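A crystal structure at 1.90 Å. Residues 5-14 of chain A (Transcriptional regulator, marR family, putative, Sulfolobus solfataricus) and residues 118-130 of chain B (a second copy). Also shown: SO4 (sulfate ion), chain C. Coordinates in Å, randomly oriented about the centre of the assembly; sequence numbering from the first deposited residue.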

ATOM      1  N   ASP A   5      12.506   9.332  13.775  1.00 37.85           N
ATOM      2  CA  ASP A   5      11.308   9.628  12.993  1.00 33.11           C
ATOM      3  C   ASP A   5      11.420   9.275  11.522  1.00 31.39           C
ATOM      4  O   ASP A   5      10.405   9.115  10.847  1.00 29.03           O
ATOM      5  CB  ASP A   5      10.960  11.110  13.108  1.00 33.48           C
ATOM      6  CG  ASP A   5      10.708  11.538  14.534  1.00 33.88           C
ATOM      7  OD1 ASP A   5       9.940  10.847  15.236  1.00 31.48           O
ATOM      8  OD2 ASP A   5      11.275  12.571  14.947  1.00 36.12           O
ATOM      9  N   GLU A   6      12.647   9.162  11.023  1.00 29.77           N
ATOM     10  CA  GLU A   6      12.855   8.852   9.613  1.00 29.60           C
ATOM     11  C   GLU A   6      12.245   7.542   9.155  1.00 26.28           C
ATOM     12  O   GLU A   6      11.692   7.470   8.062  1.00 25.30           O
ATOM     13  CB  GLU A   6      14.343   8.834   9.278  1.00 32.71           C
ATOM     14  CG  GLU A   6      15.044  10.149   9.499  1.00 35.42           C
ATOM     15  CD  GLU A   6      16.497  10.077   9.099  1.00 37.80           C
ATOM     16  OE1 GLU A   6      17.155   9.083   9.468  1.00 36.84           O
ATOM     17  OE2 GLU A   6      16.978  11.011   8.423  1.00 40.31           O
ATOM     18  N   LYS A   7      12.347   6.503   9.977  1.00 25.04           N
ATOM     19  CA  LYS A   7      11.807   5.210   9.582  1.00 24.49           C
ATOM     20  C   LYS A   7      10.291   5.235   9.460  1.00 24.64           C
ATOM     21  O   LYS A   7       9.731   4.645   8.534  1.00 23.43           O
ATOM     22  CB  LYS A   7      12.269   4.121  10.557  1.00 26.45           C
ATOM     23  CG  LYS A   7      13.781   3.889  10.486  1.00 26.52           C
ATOM     24  CD  LYS A   7      14.261   2.823  11.461  1.00 31.23           C
ATOM     25  CE  LYS A   7      15.779   2.711  11.428  1.00 34.33           C
ATOM     26  NZ  LYS A   7      16.300   1.710  12.408  1.00 37.52           N
ATOM     27  N   LEU A   8       9.619   5.923  10.379  1.00 23.96           N
ATOM     28  CA  LEU A   8       8.166   6.010  10.294  1.00 24.00           C
ATOM     29  C   LEU A   8       7.779   6.796   9.045  1.00 23.08           C
ATOM     30  O   LEU A   8       6.799   6.469   8.376  1.00 22.88           O
ATOM     31  CB  LEU A   8       7.578   6.704  11.527  1.00 23.92           C
ATOM     32  CG  LEU A   8       6.063   6.944  11.449  1.00 22.84           C
ATOM     33  CD1 LEU A   8       5.334   5.637  11.133  1.00 21.91           C
ATOM     34  CD2 LEU A   8       5.568   7.536  12.761  1.00 25.15           C
ATOM     35  N   GLN A   9       8.551   7.834   8.728  1.00 23.80           N
ATOM     36  CA  GLN A   9       8.245   8.645   7.553  1.00 24.10           C
ATOM     37  C   GLN A   9       8.424   7.802   6.301  1.00 24.77           C
ATOM     38  O   GLN A   9       7.708   7.972   5.310  1.00 22.32           O
ATOM     39  CB  GLN A   9       9.148   9.880   7.499  1.00 25.82           C
ATOM     40  CG  GLN A   9       8.679  10.958   6.522  1.00 26.39           C
ATOM     41  CD  GLN A   9       7.202  11.301   6.684  1.00 27.85           C
ATOM     42  OE1 GLN A   9       6.676  11.309   7.796  1.00 26.43           O
ATOM     43  NE2 GLN A   9       6.531  11.597   5.572  1.00 25.29           N
ATOM     44  N   LEU A  10       9.378   6.880   6.359  1.00 25.37           N
ATOM     45  CA  LEU A  10       9.641   5.983   5.243  1.00 25.63           C
ATOM     46  C   LEU A  10       8.361   5.197   4.975  1.00 23.68           C
ATOM     47  O   LEU A  10       7.931   5.046   3.827  1.00 22.38           O
ATOM     48  CB  LEU A  10      10.777   5.028   5.614  1.00 30.51           C
ATOM     49  CG  LEU A  10      11.429   4.220   4.500  1.00 34.06           C
ATOM     50  CD1 LEU A  10      12.112   5.169   3.522  1.00 35.52           C
ATOM     51  CD2 LEU A  10      12.450   3.267   5.104  1.00 35.75           C
ATOM     52  N   MET A  11       7.747   4.708   6.048  1.00 22.86           N
ATOM     53  CA  MET A  11       6.515   3.942   5.935  1.00 23.73           C
ATOM     54  C   MET A  11       5.335   4.821   5.502  1.00 25.32           C
ATOM     55  O   MET A  11       4.470   4.372   4.742  1.00 24.12           O
ATOM     56  CB  MET A  11       6.210   3.239   7.263  1.00 25.22           C
ATOM     57  CG  MET A  11       7.326   2.295   7.732  1.00 27.11           C
ATOM     58  SD  MET A  11       7.756   0.974   6.543  1.00 30.01           S
ATOM     59  CE  MET A  11       6.312   0.020   6.603  1.00 28.70           C
ATOM     60  N   ASN A  12       5.296   6.069   5.973  1.00 23.11           N
ATOM     61  CA  ASN A  12       4.219   6.974   5.587  1.00 23.25           C
ATOM     62  C   ASN A  12       4.252   7.202   4.082  1.00 23.70           C
ATOM     63  O   ASN A  12       3.214   7.266   3.432  1.00 23.86           O
ATOM     64  CB  ASN A  12       4.357   8.333   6.280  1.00 23.68           C
ATOM     65  CG  ASN A  12       4.040   8.272   7.751  1.00 24.35           C
ATOM     66  OD1 ASN A  12       3.195   7.489   8.185  1.00 27.28           O
ATOM     67  ND2 ASN A  12       4.695   9.120   8.529  1.00 25.43           N
ATOM     68  N   THR A  13       5.455   7.334   3.538  1.00 21.98           N
ATOM     69  CA  THR A  13       5.618   7.566   2.107  1.00 23.52           C
ATOM     70  C   THR A  13       5.254   6.310   1.308  1.00 23.04           C
ATOM     71  O   THR A  13       4.593   6.390   0.276  1.00 23.06           O
ATOM     72  CB  THR A  13       7.064   7.980   1.793  1.00 24.09           C
ATOM     73  OG1 THR A  13       7.404   9.133   2.575  1.00 24.18           O
ATOM     74  CG2 THR A  13       7.223   8.309   0.315  1.00 23.63           C
ATOM     75  N   ILE A  14       5.680   5.150   1.798  1.00 22.88           N
ATOM     76  CA  ILE A  14       5.376   3.890   1.133  1.00 23.93           C
ATOM     77  C   ILE A  14       3.864   3.709   1.059  1.00 24.70           C
ATOM     78  O   ILE A  14       3.332   3.227   0.059  1.00 25.68           O
ATOM     79  CB  ILE A  14       6.040   2.705   1.887  1.00 25.95           C
ATOM     80  CG1 ILE A  14       7.542   2.706   1.584  1.00 24.87           C
ATOM     81  CG2 ILE A  14       5.386   1.372   1.503  1.00 26.01           C
ATOM     82  CD1 ILE A  14       8.326   1.636   2.310  1.00 27.36           C
TER
ATOM     83  N   MET B 118      10.793  -2.913  14.270  1.00 39.79           N
ATOM     84  CA  MET B 118      10.834  -3.754  13.105  1.00 40.21           C
ATOM     85  C   MET B 118      11.997  -3.521  12.178  1.00 39.38           C
ATOM     86  O   MET B 118      12.592  -4.488  11.704  1.00 37.92           O
ATOM     87  CB  MET B 118       9.543  -3.631  12.313  1.00 42.54           C
ATOM     88  CG  MET B 118       8.285  -3.999  13.078  1.00 46.87           C
ATOM     89  SD  MET B 118       6.906  -4.113  11.873  1.00 51.00           S
ATOM     90  CE  MET B 118       6.597  -2.364  11.415  1.00 49.83           C
ATOM     91  N   LEU B 119      12.336  -2.257  11.937  1.00 37.29           N
ATOM     92  CA  LEU B 119      13.394  -1.908  10.994  1.00 36.41           C
ATOM     93  C   LEU B 119      14.672  -1.476  11.679  1.00 36.46           C
ATOM     94  O   LEU B 119      15.441  -0.675  11.143  1.00 35.54           O
ATOM     95  CB  LEU B 119      12.903  -0.776  10.085  1.00 35.35           C
ATOM     96  CG  LEU B 119      11.571  -0.977   9.353  1.00 35.44           C
ATOM     97  CD1 LEU B 119      11.297   0.203   8.413  1.00 33.67           C
ATOM     98  CD2 LEU B 119      11.629  -2.283   8.566  1.00 36.88           C
ATOM     99  N   SER B 120      14.904  -2.028  12.859  1.00 37.62           N
ATOM    100  CA  SER B 120      16.073  -1.685  13.645  1.00 40.03           C
ATOM    101  C   SER B 120      17.406  -1.807  12.912  1.00 41.57           C
ATOM    102  O   SER B 120      18.279  -0.957  13.074  1.00 42.52           O
ATOM    103  CB  SER B 120      16.111  -2.545  14.908  1.00 40.24           C
ATOM    104  OG  SER B 120      16.195  -3.920  14.577  1.00 40.39           O
ATOM    105  N   ASP B 121      17.565  -2.855  12.111  1.00 42.44           N
ATOM    106  CA  ASP B 121      18.826  -3.062  11.404  1.00 45.37           C
ATOM    107  C   ASP B 121      18.872  -2.571   9.958  1.00 45.44           C
ATOM    108  O   ASP B 121      19.749  -2.972   9.189  1.00 45.67           O
ATOM    109  CB  ASP B 121      19.209  -4.546  11.448  1.00 47.56           C
ATOM    110  CG  ASP B 121      18.281  -5.417  10.621  1.00 50.33           C
ATOM    111  OD1 ASP B 121      17.257  -4.905  10.117  1.00 50.29           O
ATOM    112  OD2 ASP B 121      18.580  -6.621  10.480  1.00 52.66           O
ATOM    113  N   VAL B 122      17.936  -1.704   9.584  1.00 44.17           N
ATOM    114  CA  VAL B 122      17.902  -1.174   8.225  1.00 43.72           C
ATOM    115  C   VAL B 122      18.754   0.087   8.125  1.00 43.27           C
ATOM    116  O   VAL B 122      18.508   1.066   8.826  1.00 42.07           O
ATOM    117  CB  VAL B 122      16.463  -0.835   7.796  1.00 43.04           C
ATOM    118  CG1 VAL B 122      16.465  -0.220   6.402  1.00 44.13           C
ATOM    119  CG2 VAL B 122      15.609  -2.090   7.823  1.00 44.66           C
ATOM    120  N   GLU B 123      19.753   0.056   7.249  1.00 43.74           N
ATOM    121  CA  GLU B 123      20.644   1.198   7.063  1.00 45.63           C
ATOM    122  C   GLU B 123      20.299   1.980   5.797  1.00 44.15           C
ATOM    123  O   GLU B 123      19.459   1.558   5.001  1.00 42.58           O
ATOM    124  CB  GLU B 123      22.100   0.728   6.978  1.00 48.77           C
ATOM    125  CG  GLU B 123      22.583  -0.120   8.155  1.00 53.67           C
ATOM    126  CD  GLU B 123      22.524   0.614   9.481  1.00 56.52           C
ATOM    127  OE1 GLU B 123      22.725   1.847   9.489  1.00 58.85           O
ATOM    128  OE2 GLU B 123      22.293  -0.045  10.519  1.00 59.09           O
ATOM    129  N   ASN B 124      20.963   3.116   5.613  1.00 43.91           N
ATOM    130  CA  ASN B 124      20.738   3.968   4.444  1.00 43.46           C
ATOM    131  C   ASN B 124      19.285   4.428   4.376  1.00 41.37           C
ATOM    132  O   ASN B 124      18.676   4.457   3.306  1.00 40.14           O
ATOM    133  CB  ASN B 124      21.092   3.219   3.157  1.00 46.16           C
ATOM    134  CG  ASN B 124      22.547   2.779   3.115  1.00 51.59           C
ATOM    135  OD1 ASN B 124      23.466   3.603   3.192  1.00 53.88           O
ATOM    136  ND2 ASN B 124      22.765   1.473   2.991  1.00 53.13           N
ATOM    137  N   VAL B 125      18.735   4.795   5.528  1.00 39.01           N
ATOM    138  CA  VAL B 125      17.351   5.252   5.600  1.00 37.49           C
ATOM    139  C   VAL B 125      17.142   6.568   4.850  1.00 37.59           C
ATOM    140  O   VAL B 125      16.193   6.714   4.081  1.00 36.92           O
ATOM    141  CB  VAL B 125      16.914   5.444   7.064  1.00 36.89           C
ATOM    142  CG1 VAL B 125      15.487   5.984   7.119  1.00 35.84           C
ATOM    143  CG2 VAL B 125      17.001   4.119   7.810  1.00 37.43           C
ATOM    144  N   GLU B 126      18.038   7.521   5.085  1.00 38.48           N
ATOM    145  CA  GLU B 126      17.951   8.832   4.450  1.00 39.40           C
ATOM    146  C   GLU B 126      17.890   8.729   2.928  1.00 39.69           C
ATOM    147  O   GLU B 126      17.053   9.372   2.286  1.00 39.28           O
ATOM    148  CB  GLU B 126      19.143   9.695   4.877  1.00 41.50           C
ATOM    149  CG  GLU B 126      18.984  11.200   4.651  1.00 45.47           C
ATOM    150  CD  GLU B 126      18.965  11.566   3.186  1.00 47.59           C
ATOM    151  OE1 GLU B 126      19.724  10.936   2.418  1.00 48.26           O
ATOM    152  OE2 GLU B 126      18.206  12.484   2.806  1.00 48.21           O
ATOM    153  N   GLU B 127      18.778   7.926   2.347  1.00 39.48           N
ATOM    154  CA  GLU B 127      18.797   7.747   0.901  1.00 39.72           C
ATOM    155  C   GLU B 127      17.514   7.077   0.417  1.00 37.66           C
ATOM    156  O   GLU B 127      16.981   7.434  -0.633  1.00 35.79           O
ATOM    157  CB  GLU B 127      20.011   6.910   0.487  1.00 43.43           C
ATOM    158  CG  GLU B 127      21.335   7.617   0.731  1.00 50.76           C
ATOM    159  CD  GLU B 127      22.544   6.764   0.392  1.00 55.79           C
ATOM    160  OE1 GLU B 127      22.379   5.665  -0.195  1.00 57.41           O
ATOM    161  OE2 GLU B 127      23.676   7.202   0.704  1.00 56.53           O
ATOM    162  N   LEU B 128      17.020   6.103   1.175  1.00 35.06           N
ATOM    163  CA  LEU B 128      15.789   5.411   0.804  1.00 34.17           C
ATOM    164  C   LEU B 128      14.631   6.405   0.845  1.00 34.19           C
ATOM    165  O   LEU B 128      13.730   6.361   0.003  1.00 32.86           O
ATOM    166  CB  LEU B 128      15.505   4.256   1.768  1.00 33.80           C
ATOM    167  CG  LEU B 128      16.478   3.073   1.758  1.00 34.74           C
ATOM    168  CD1 LEU B 128      16.069   2.060   2.825  1.00 34.05           C
ATOM    169  CD2 LEU B 128      16.480   2.423   0.377  1.00 35.48           C
ATOM    170  N   LEU B 129      14.670   7.304   1.828  1.00 33.43           N
ATOM    171  CA  LEU B 129      13.639   8.310   2.000  1.00 33.26           C
ATOM    172  C   LEU B 129      13.583   9.248   0.800  1.00 32.72           C
ATOM    173  O   LEU B 129      12.492   9.566   0.306  1.00 32.22           O
ATOM    174  CB  LEU B 129      13.893   9.110   3.284  1.00 35.20           C
ATOM    175  CG  LEU B 129      12.783  10.061   3.726  1.00 36.75           C
ATOM    176  CD1 LEU B 129      11.458   9.306   3.826  1.00 36.52           C
ATOM    177  CD2 LEU B 129      13.165  10.661   5.071  1.00 37.01           C
ATOM    178  N   GLU B 130      14.744   9.689   0.322  1.00 32.49           N
ATOM    179  CA  GLU B 130      14.768  10.588  -0.826  1.00 34.33           C
ATOM    180  C   GLU B 130      14.247   9.865  -2.060  1.00 32.86           C
ATOM    181  O   GLU B 130      13.464  10.418  -2.820  1.00 33.57           O
ATOM    182  CB  GLU B 130      16.184  11.075  -1.114  1.00 36.83           C
ATOM    183  CG  GLU B 130      16.817  11.885  -0.005  1.00 41.04           C
ATOM    184  CD  GLU B 130      18.019  12.671  -0.488  1.00 44.46           C
ATOM    185  OE1 GLU B 130      18.786  13.155   0.369  1.00 46.71           O
ATOM    186  OE2 GLU B 130      18.188  12.810  -1.721  1.00 45.48           O
TER
HETATM  187  S   SO4 C 201       2.722  12.638   6.185  1.00 27.53           S
HETATM  188  O1  SO4 C 201       2.730  11.168   6.047  1.00 29.51           O
HETATM  189  O2  SO4 C 201       1.798  13.026   7.260  1.00 28.59           O
HETATM  190  O3  SO4 C 201       2.281  13.252   4.915  1.00 24.43           O
HETATM  191  O4  SO4 C 201       4.083  13.091   6.522  1.00 28.54           O

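What fills the apolar centre of the contact? Leu A10 does, with its CD1 set against the start of the chain B helix. Leu A10 CD1 lies 3.9 Å from Leu B128 CB and 4.2 Å from Leu B129 CD1, and it comes still closer, 3.7 Å, to the backbone atom Leu B129 N. The methyl therefore packs on main chain as well as on side chains. Nearby, Leu B129 CD1 reaches back to within 4.2 Å of Gln A9 CG and 4.2 Å of Thr A13 OG1, whose hydroxyl donates within its own helix, to Gln A9 O at 3.0 Å.

How do the backbones allow this? The two helices run in nearly the same direction, 25° apart, and their axes approach to 9.8 Å. The CA atoms of Leu A10 and Leu B129 are 5.6 Å apart, those of Lys A7 and Val B125 6.8 Å, so one helical turn along chain A matches one along chain B.

What extends the apolar surface beyond the leucines? Val B125 points toward chain A, and its CG1 meets the aliphatic Glu A6 CB at 3.8 Å. Leu B119, the first residue of the turn that precedes the helix, adds a second patch: its CD1 lies 4.1 Å from Met A11 SD.

Where does the contact become polar? Lys A7 stretches out with chi2 to chi4 all t, carrying its CD past Leu B119 CB at 4.1 Å before its ammonium donates a hydrogen bond from NZ to Leu B119 O at 2.8 Å. Leu B119 opens a type I turn, and Leu B119 O also accepts from Val B122 N at 3.1 Å, so the lysine tethers chain A to the turn itself. Methylenes thus cover apolar surface while the charge finds a carbonyl at the edge.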